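Local coordinates for inositol 2-dehydrogenase (Sinorhizobium meliloti, PDB 4HKT) that catalyses the NAD-dependent oxidation of myo-inositol to 2-keto-myo-inositol (scyllo-inosose), the first step of myo-inositol degradation, at the interface of chains A and B. Coordinates in Å, arbitrary orientation; residue numbers count along the deposited sequence, not the author numbering. Chains: chain A/B, Inositol 2-dehydrogenase.

The interface of chains A and B. Residues chain A 234, 253, 255, 270-272; chain B 262-263, 267.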
loop_
_atom_site.group_PDB
_atom_site.type_symbol
_atom_site.label_atom_id
_atom_site.label_comp_id
_atom_site.label_asym_id
_atom_site.label_seq_id
_atom_site.Cartn_x
_atom_site.Cartn_y
_atom_site.Cartn_z
ATOM N N TYR A 234 4.051 17.740 0.412
ATOM C CA TYR A 234 4.213 16.435 -0.189
ATOM C C TYR A 234 3.805 16.351 -1.655
ATOM O O TYR A 234 3.869 15.272 -2.249
ATOM C CB TYR A 234 3.451 15.367 0.625
ATOM C CG TYR A 234 2.033 15.745 0.994
ATOM C CD1 TYR A 234 0.938 15.379 0.212
ATOM C CD2 TYR A 234 1.782 16.457 2.150
ATOM C CE1 TYR A 234 -0.375 15.710 0.616
ATOM C CE2 TYR A 234 0.484 16.795 2.531
ATOM C CZ TYR A 234 -0.580 16.424 1.768
ATOM O OH TYR A 234 -1.842 16.828 2.222
ATOM N N ASN A 253 -3.170 8.474 -5.639
ATOM C CA ASN A 253 -2.181 9.473 -6.014
ATOM C C ASN A 253 -1.047 8.885 -6.807
ATOM O O ASN A 253 -0.673 7.706 -6.626
ATOM C CB ASN A 253 -1.618 10.103 -4.762
ATOM C CG ASN A 253 -2.385 11.315 -4.341
ATOM O OD1 ASN A 253 -2.788 12.129 -5.185
ATOM N ND2 ASN A 253 -2.500 11.507 -3.051
ATOM N N ARG A 255 2.946 9.270 -8.288
ATOM C CA ARG A 255 4.287 9.793 -8.114
ATOM C C ARG A 255 5.158 9.382 -9.317
ATOM O O ARG A 255 4.867 8.347 -9.967
ATOM C CB ARG A 255 4.915 9.264 -6.803
ATOM C CG ARG A 255 4.878 7.744 -6.620
ATOM C CD ARG A 255 5.534 7.297 -5.330
ATOM N NE ARG A 255 5.060 7.971 -4.097
ATOM C CZ ARG A 255 3.941 7.680 -3.438
ATOM N NH1 ARG A 255 3.119 6.723 -3.864
ATOM N NH2 ARG A 255 3.647 8.335 -2.319
ATOM N N PRO A 270 8.569 8.110 -2.152
ATOM C CA PRO A 270 8.750 9.504 -2.574
ATOM C C PRO A 270 7.464 10.362 -2.489
ATOM O O PRO A 270 6.351 9.813 -2.496
ATOM C CB PRO A 270 9.204 9.396 -4.049
ATOM C CG PRO A 270 9.624 7.993 -4.249
ATOM C CD PRO A 270 8.853 7.154 -3.246
ATOM N N PRO A 271 7.628 11.698 -2.418
ATOM C CA PRO A 271 6.476 12.593 -2.486
ATOM C C PRO A 271 5.832 12.512 -3.886
ATOM O O PRO A 271 6.373 11.840 -4.791
ATOM C CB PRO A 271 7.089 13.979 -2.197
ATOM C CG PRO A 271 8.495 13.867 -2.689
ATOM C CD PRO A 271 8.914 12.447 -2.383
ATOM N N LEU A 272 4.669 13.143 -4.027
ATOM C CA LEU A 272 3.907 13.142 -5.273
ATOM C C LEU A 272 4.566 14.067 -6.308
ATOM O O LEU A 272 5.572 14.703 -6.013
ATOM C CB LEU A 272 2.465 13.605 -5.025
ATOM C CG LEU A 272 1.714 12.897 -3.872
ATOM C CD1 LEU A 272 0.262 13.355 -3.779
ATOM C CD2 LEU A 272 1.830 11.374 -3.953
ATOM N N ALA B 262 3.180 12.398 5.566
ATOM C CA ALA B 262 3.582 12.862 4.241
ATOM C C ALA B 262 4.190 14.251 4.394
ATOM O O ALA B 262 3.588 15.112 5.037
ATOM C CB ALA B 262 2.411 12.888 3.297
ATOM N N THR B 263 5.388 14.434 3.825
ATOM C CA THR B 263 6.083 15.701 3.790
ATOM C C THR B 263 6.848 15.802 2.462
ATOM O O THR B 263 6.717 14.943 1.583
ATOM C CB THR B 263 7.116 15.849 4.929
ATOM O OG1 THR B 263 8.202 14.934 4.710
ATOM C CG2 THR B 263 6.526 15.568 6.281
ATOM N N TYR B 267 6.403 10.001 1.839
ATOM C CA TYR B 267 5.428 9.352 2.651
ATOM C C TYR B 267 6.098 8.300 3.526
ATOM O O TYR B 267 6.527 7.280 3.005
ATOM C CB TYR B 267 4.383 8.675 1.762
ATOM C CG TYR B 267 3.379 9.628 1.116
ATOM C CD1 TYR B 267 2.037 9.581 1.450
ATOM C CD2 TYR B 267 3.789 10.581 0.197
ATOM C CE1 TYR B 267 1.116 10.458 0.865
ATOM C CE2 TYR B 267 2.892 11.442 -0.402
ATOM C CZ TYR B 267 1.558 11.388 -0.075
ATOM O OH TYR B 267 0.696 12.279 -0.687
#
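The carbonyl oxygen A:Pro270 O takes two hydrogen bonds from A:Arg255, whose guanidinium then meets the ring of B:Tyr267 across the chain boundary. This is a Gfo/Idh/MocA family dehydrogenase, and the patch is part of a two-fold symmetric interface of the deposited four-chain assembly, which may be the biological one, though the structure alone does not show it. A:Arg255 NE lies 2.8 Å from A:Pro270 O, and A:Arg255 NH2 lies 3.1 Å from the same atom. This side-on grip fixes the rotation of the guanidinium. The arginine chain bends at chi3 (52°), which turns its head back to that carbonyl. B:Tyr267 comes from strand 266-269, which with strand 259-263 forms a hairpin reaching over to the other subunit. A:Arg255 NH2 sits over one face of the tyrosine ring, 3.8 Å from the ring centroid and offset toward the rim, as a cation-pi contact. The guanidinium stands on edge there, its plane 89° from the ring. The opposite face is backed by B:Ala262 CB of the same hairpin, so the ring is held between the two. B:Ala262 CB also packs 3.7 Å from A:Tyr234 CG. The phenol end of B:Tyr267 wedges between A:Leu272 and A:Tyr234 of chain A. A:Leu272 CD2 lies 3.7 Å from B:Tyr267 CE2, and the leucine's other methyl, CD1, lies beside the hydroxyl. The ring of A:Tyr234 brings its CD1 side to this end, 4.0 Å from B:Tyr267 CZ. With an alanine in place of B:Tyr267, A:Arg255 NH2 would probably lose its aromatic partner, and a gap is likely to open between A:Leu272 and A:Tyr234. At the hairpin's other strand, B:Thr263 O approaches A:Tyr234 CB at 3.4 Å.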